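Local atomic coordinates of sensor histidine kinase (PDB entry 4ONX), a protein that probably senses an extracellular signal through its single Cache sensor domain and relays it to its own histidine kinase part. Residues M31-D34 against V35-T38; K98-G101 against Q102-N106. All blocks are in the same frame, centred on the assembly; numbering follows the deposited sequence.

Contact 1. Residues M31-D34 against V35-T38; sequences MDED and VRNT
With CG of Asp32 turned away from its backbone N (chi1 -168°), the carboxylate is brought round to the start of helix 33-47, where OD1 accepts a weak bond from Val35 N. The same Asp32 OD1 takes a second weak one from Asp34 N at 2.9 Å, which makes Asp32 the N-cap; its carboxylate also lies against CG2 of Val35, the two side chains crossing at about a right angle. Asp32 O accepts from Arg36 N at 3.3 Å, almost straight, in the carbonyl plane. Glu33 bends at chi2 (-62°), which lays its OE2 3.3 Å from CD of Arg36. Carboxylate and guanidinium planes are 70° apart and Glu33 OE2 stays 4.6 Å from Arg36 NE: near opposite charges, not a salt bridge. Asp34 O is gripped twice by Thr38, one turn further along, by its N at 2.9 Å and by OG1 at 3.0 Å, the hydroxyl standing above the carbonyl plane. Val35 faces inward, onto Lys151 and Tyr153 of strand 142-153, while Arg36 makes a cation-pi contact with Tyr120 of a second subunit. This is an N-capped first turn, opening the N-terminal helix of a single Cache domain.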
HETATM    1  N   MSE E  31     -41.678  -2.021   1.061  1.00106.06           N
HETATM    2  CA  MSE E  31     -40.710  -2.600   1.986  1.00109.11           C
HETATM    3  C   MSE E  31     -39.797  -3.703   1.486  1.00107.22           C
HETATM    4  O   MSE E  31     -40.107  -4.885   1.673  1.00102.11           O
HETATM    5  CB  MSE E  31     -41.675  -3.118   3.059  1.00112.40           C
HETATM    6  CG  MSE E  31     -41.024  -3.073   4.423  1.00117.01           C
HETATM    7 SE   MSE E  31     -40.843  -1.212   4.996  1.00125.78          SE
HETATM    8  CE  MSE E  31     -40.555  -1.626   6.901  1.00130.60           C
ATOM      9  N   ASP E  32     -38.629  -3.339   0.929  1.00105.98           N
ATOM     10  CA  ASP E  32     -37.675  -4.338   0.404  1.00106.65           C
ATOM     11  C   ASP E  32     -36.876  -4.963   1.542  1.00102.49           C
ATOM     12  O   ASP E  32     -35.914  -4.362   2.023  1.00 95.07           O
ATOM     13  CB  ASP E  32     -36.707  -3.757  -0.643  1.00110.73           C
ATOM     14  CG  ASP E  32     -35.927  -4.852  -1.373  1.00117.45           C
ATOM     15  OD1 ASP E  32     -35.698  -5.922  -0.762  1.00119.99           O
ATOM     16  OD2 ASP E  32     -35.546  -4.658  -2.549  1.00116.00           O
ATOM     17  N   GLU E  33     -37.273  -6.174   1.943  1.00101.79           N
ATOM     18  CA  GLU E  33     -36.616  -6.907   3.027  1.00101.90           C
ATOM     19  C   GLU E  33     -35.207  -7.384   2.680  1.00 99.46           C
ATOM     20  O   GLU E  33     -34.376  -7.517   3.572  1.00 99.39           O
ATOM     21  CB  GLU E  33     -37.483  -8.086   3.486  1.00112.22           C
ATOM     22  CG  GLU E  33     -38.843  -7.680   4.042  1.00120.20           C
ATOM     23  CD  GLU E  33     -38.759  -6.799   5.277  1.00121.92           C
ATOM     24  OE1 GLU E  33     -39.820  -6.376   5.773  1.00121.40           O
ATOM     25  OE2 GLU E  33     -37.641  -6.535   5.756  1.00121.31           O
ATOM     26  N   ASP E  34     -34.926  -7.616   1.397  1.00 98.57           N
ATOM     27  CA  ASP E  34     -33.589  -8.035   0.974  1.00 99.74           C
ATOM     28  C   ASP E  34     -32.589  -7.004   1.474  1.00 96.90           C
ATOM     29  O   ASP E  34     -31.637  -7.324   2.180  1.00 96.20           O
ATOM     30  CB  ASP E  34     -33.507  -8.156  -0.550  1.00105.76           C
ATOM     31  CG  ASP E  34     -34.435  -9.228  -1.112  1.00110.12           C
ATOM     32  OD1 ASP E  34     -35.074  -9.962  -0.327  1.00108.41           O
ATOM     33  OD2 ASP E  34     -34.516  -9.338  -2.352  1.00116.64           O
ATOM     34  N   VAL E  35     -32.846  -5.750   1.136  1.00 94.66           N
ATOM     35  CA  VAL E  35     -31.988  -4.666   1.558  1.00 94.49           C
ATOM     36  C   VAL E  35     -31.951  -4.598   3.074  1.00 93.13           C
ATOM     37  O   VAL E  35     -30.883  -4.620   3.685  1.00 94.40           O
ATOM     38  CB  VAL E  35     -32.485  -3.318   1.001  1.00 96.19           C
ATOM     39  CG1 VAL E  35     -31.706  -2.160   1.596  1.00 94.37           C
ATOM     40  CG2 VAL E  35     -32.387  -3.300  -0.513  1.00 98.07           C
ATOM     41  N   ARG E  36     -33.123  -4.519   3.683  1.00 91.83           N
ATOM     42  CA  ARG E  36     -33.196  -4.415   5.131  1.00 96.02           C
ATOM     43  C   ARG E  36     -32.337  -5.508   5.771  1.00 94.73           C
ATOM     44  O   ARG E  36     -31.574  -5.237   6.702  1.00 97.18           O
ATOM     45  CB  ARG E  36     -34.655  -4.501   5.630  1.00100.71           C
ATOM     46  CG  ARG E  36     -35.572  -3.420   5.041  1.00105.10           C
ATOM     47  CD  ARG E  36     -37.018  -3.306   5.589  1.00107.26           C
ATOM     48  NE  ARG E  36     -37.455  -1.934   5.355  1.00111.41           N
ATOM     49  CZ  ARG E  36     -37.535  -0.971   6.269  1.00112.11           C
ATOM     50  NH1 ARG E  36     -37.917   0.238   5.887  1.00110.76           N
ATOM     51  NH2 ARG E  36     -37.269  -1.206   7.549  1.00111.60           N
ATOM     52  N   ASN E  37     -32.436  -6.728   5.243  1.00 94.83           N
ATOM     53  CA  ASN E  37     -31.686  -7.862   5.808  1.00 96.93           C
ATOM     54  C   ASN E  37     -30.179  -7.652   5.604  1.00 96.05           C
ATOM     55  O   ASN E  37     -29.414  -7.714   6.562  1.00 99.92           O
ATOM     56  CB  ASN E  37     -32.170  -9.236   5.285  1.00 99.59           C
ATOM     57  CG  ASN E  37     -32.451 -10.256   6.405  1.00102.44           C
ATOM     58  OD1 ASN E  37     -32.561  -9.923   7.588  1.00100.71           O
ATOM     59  ND2 ASN E  37     -32.634 -11.509   6.008  1.00104.83           N
ATOM     60  N   THR E  38     -29.757  -7.346   4.378  1.00 93.58           N
ATOM     61  CA  THR E  38     -28.340  -7.100   4.116  1.00 93.14           C
ATOM     62  C   THR E  38     -27.736  -6.089   5.078  1.00 92.94           C
ATOM     63  O   THR E  38     -26.633  -6.284   5.598  1.00 96.11           O
ATOM     64  CB  THR E  38     -28.131  -6.544   2.703  1.00 94.35           C
ATOM     65  OG1 THR E  38     -28.642  -7.471   1.751  1.00 94.05           O
ATOM     66  CG2 THR E  38     -26.655  -6.300   2.411  1.00 96.83           C
TER

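Contact 2. Residues K98-G101 against Q102-N106; sequences KQIG and QVFVN
The Phe104 ring has CG1 of its neighbour Val103 over one face, offset toward the rim, while CG2 of Ile100 meets the edge in plane, 3.7 Å from Phe104 CE2. Ile100 and Phe104 lie side by side and point the same way, one helical turn apart. The carbonyl O of Ile100 also comes to the ring edge, 3.3 Å from Phe104 CD2, and accepts a weak bond from Val103 N. On another side of the helix, Gln102 runs alongside Lys98 in the same direction. CG of Gln102 sits beside the backbone N (chi1 -67°) and the chain is extended beyond it, which carries Gln102 NE2 to 4.1 Å from Lys98 CG. Between their backbones, Gln102 N gives Lys98 O a regular bond of 3.3 Å at 161°. Past Gln102 the helix is weakly bonded: Gly101 O takes weak, bent bonds from Phe104 N (3.0 Å) and Val105 N (3.3 Å), and Gln102 O takes Val105 N and Asn106 N at the end. A second subunit packs against this helix, its Val90 on Lys98 and Gln102, its Met148 on Phe104 and its Phe146 on Val105. This is a short helix with i, i+4 side-chain packing, at a subunit interface of the Cache domain.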
ATOM      1  N   LYS E  98     -18.749   7.107  -5.693  1.00155.20           N
ATOM      2  CA  LYS E  98     -19.471   7.427  -6.919  1.00150.64           C
ATOM      3  C   LYS E  98     -20.924   7.722  -6.547  1.00145.12           C
ATOM      4  O   LYS E  98     -21.460   8.776  -6.884  1.00141.65           O
ATOM      5  CB  LYS E  98     -19.393   6.249  -7.901  1.00156.44           C
ATOM      6  CG  LYS E  98     -19.970   6.454  -9.301  1.00156.72           C
ATOM      7  CD  LYS E  98     -20.265   5.115  -9.983  1.00163.49           C
ATOM      8  CE  LYS E  98     -19.104   4.123 -10.085  1.00171.16           C
ATOM      9  NZ  LYS E  98     -19.549   2.763 -10.524  1.00178.27           N
ATOM     10  N   GLN E  99     -21.544   6.811  -5.807  1.00144.93           N
ATOM     11  CA  GLN E  99     -22.931   6.977  -5.403  1.00141.90           C
ATOM     12  C   GLN E  99     -23.159   8.267  -4.644  1.00137.49           C
ATOM     13  O   GLN E  99     -23.985   9.074  -5.032  1.00135.56           O
ATOM     14  CB  GLN E  99     -23.362   5.822  -4.503  1.00144.48           C
ATOM     15  CG  GLN E  99     -24.868   5.681  -4.242  1.00143.91           C
ATOM     16  CD  GLN E  99     -25.659   5.329  -5.491  1.00145.79           C
ATOM     17  OE1 GLN E  99     -25.211   5.560  -6.612  1.00146.40           O
ATOM     18  NE2 GLN E  99     -26.848   4.764  -5.300  1.00147.45           N
ATOM     19  N   ILE E 100     -22.410   8.473  -3.571  1.00137.09           N
ATOM     20  CA  ILE E 100     -22.610   9.658  -2.743  1.00134.73           C
ATOM     21  C   ILE E 100     -22.188  10.938  -3.463  1.00132.79           C
ATOM     22  O   ILE E 100     -22.805  11.984  -3.291  1.00131.19           O
ATOM     23  CB  ILE E 100     -21.899   9.527  -1.387  1.00136.27           C
ATOM     24  CG1 ILE E 100     -22.333   8.237  -0.691  1.00139.04           C
ATOM     25  CG2 ILE E 100     -22.193  10.715  -0.491  1.00135.16           C
ATOM     26  CD1 ILE E 100     -23.835   8.043  -0.595  1.00138.38           C
ATOM     27  N   GLY E 101     -21.162  10.855  -4.296  1.00133.47           N
ATOM     28  CA  GLY E 101     -20.725  12.020  -5.047  1.00132.29           C
ATOM     29  C   GLY E 101     -21.866  12.643  -5.838  1.00131.13           C
ATOM     30  O   GLY E 101     -22.052  13.859  -5.823  1.00130.38           O
ATOM     31  N   GLN E 102     -22.643  11.803  -6.518  1.00132.90           N
ATOM     32  CA  GLN E 102     -23.778  12.271  -7.329  1.00133.03           C
ATOM     33  C   GLN E 102     -24.767  13.107  -6.523  1.00132.21           C
ATOM     34  O   GLN E 102     -25.368  14.038  -7.048  1.00132.98           O
ATOM     35  CB  GLN E 102     -24.496  11.086  -7.973  1.00136.16           C
ATOM     36  CG  GLN E 102     -23.662  10.367  -9.012  1.00139.02           C
ATOM     37  CD  GLN E 102     -24.316   9.094  -9.507  1.00143.96           C
ATOM     38  OE1 GLN E 102     -25.513   8.870  -9.300  1.00144.77           O
ATOM     39  NE2 GLN E 102     -23.533   8.252 -10.171  1.00148.03           N
ATOM     40  N   VAL E 103     -24.923  12.776  -5.246  1.00132.32           N
ATOM     41  CA  VAL E 103     -25.805  13.520  -4.352  1.00133.42           C
ATOM     42  C   VAL E 103     -25.450  14.999  -4.339  1.00133.69           C
ATOM     43  O   VAL E 103     -26.320  15.867  -4.431  1.00135.69           O
ATOM     44  CB  VAL E 103     -25.666  13.017  -2.908  1.00133.81           C
ATOM     45  CG1 VAL E 103     -26.405  13.922  -1.935  1.00135.50           C
ATOM     46  CG2 VAL E 103     -26.154  11.584  -2.802  1.00135.28           C
ATOM     47  N   PHE E 104     -24.159  15.275  -4.229  1.00133.46           N
ATOM     48  CA  PHE E 104     -23.673  16.642  -4.153  1.00133.96           C
ATOM     49  C   PHE E 104     -23.554  17.345  -5.487  1.00135.67           C
ATOM     50  O   PHE E 104     -23.301  18.542  -5.531  1.00137.50           O
ATOM     51  CB  PHE E 104     -22.343  16.663  -3.424  1.00132.81           C
ATOM     52  CG  PHE E 104     -22.439  16.194  -2.013  1.00133.80           C
ATOM     53  CD1 PHE E 104     -22.747  17.079  -1.002  1.00136.18           C
ATOM     54  CD2 PHE E 104     -22.244  14.870  -1.698  1.00133.73           C
ATOM     55  CE1 PHE E 104     -22.846  16.658   0.309  1.00138.35           C
ATOM     56  CE2 PHE E 104     -22.341  14.440  -0.393  1.00135.77           C
ATOM     57  CZ  PHE E 104     -22.641  15.334   0.615  1.00137.80           C
ATOM     58  N   VAL E 105     -23.755  16.624  -6.576  1.00138.23           N
ATOM     59  CA  VAL E 105     -23.664  17.225  -7.883  1.00142.01           C
ATOM     60  C   VAL E 105     -25.053  17.438  -8.479  1.00148.20           C
ATOM     61  O   VAL E 105     -25.463  18.576  -8.716  1.00150.01           O
ATOM     62  CB  VAL E 105     -22.852  16.335  -8.835  1.00142.66           C
ATOM     63  CG1 VAL E 105     -22.802  16.948 -10.221  1.00144.01           C
ATOM     64  CG2 VAL E 105     -21.451  16.127  -8.303  1.00141.45           C
ATOM     65  N   ASN E 106     -25.761  16.329  -8.706  1.00154.69           N
ATOM     66  CA  ASN E 106     -27.083  16.317  -9.348  1.00163.16           C
ATOM     67  C   ASN E 106     -27.926  17.565  -9.125  1.00169.00           C
ATOM     68  O   ASN E 106     -28.585  18.025 -10.037  1.00173.41           O
ATOM     69  CB  ASN E 106     -27.928  15.091  -8.972  1.00164.93           C
ATOM     70  CG  ASN E 106     -29.054  14.812  -9.973  1.00170.92           C
ATOM     71  OD1 ASN E 106     -29.125  15.411 -11.052  1.00172.41           O
ATOM     72  ND2 ASN E 106     -29.921  13.869  -9.626  1.00174.58           N
TER

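In the fold
Contact 1 comes first along the chain, at the start of helix 33-47; contact 2 follows in helix 97-106, after strands 81-86 and 90-95. Their centres are 23 Å apart and their nearest atoms about 11 Å, so they do not touch, yet both fall within the same single Cache domain. Contact 1 is a surface site whose helix leans on strand 142-153 of the four-stranded antiparallel sheet. Contact 2, largely buried, belongs to the helix that follows strand 90-95, outermost of the sheet within this chain. Both reach the second subunit, so two separate helices of one domain take part in the assembly.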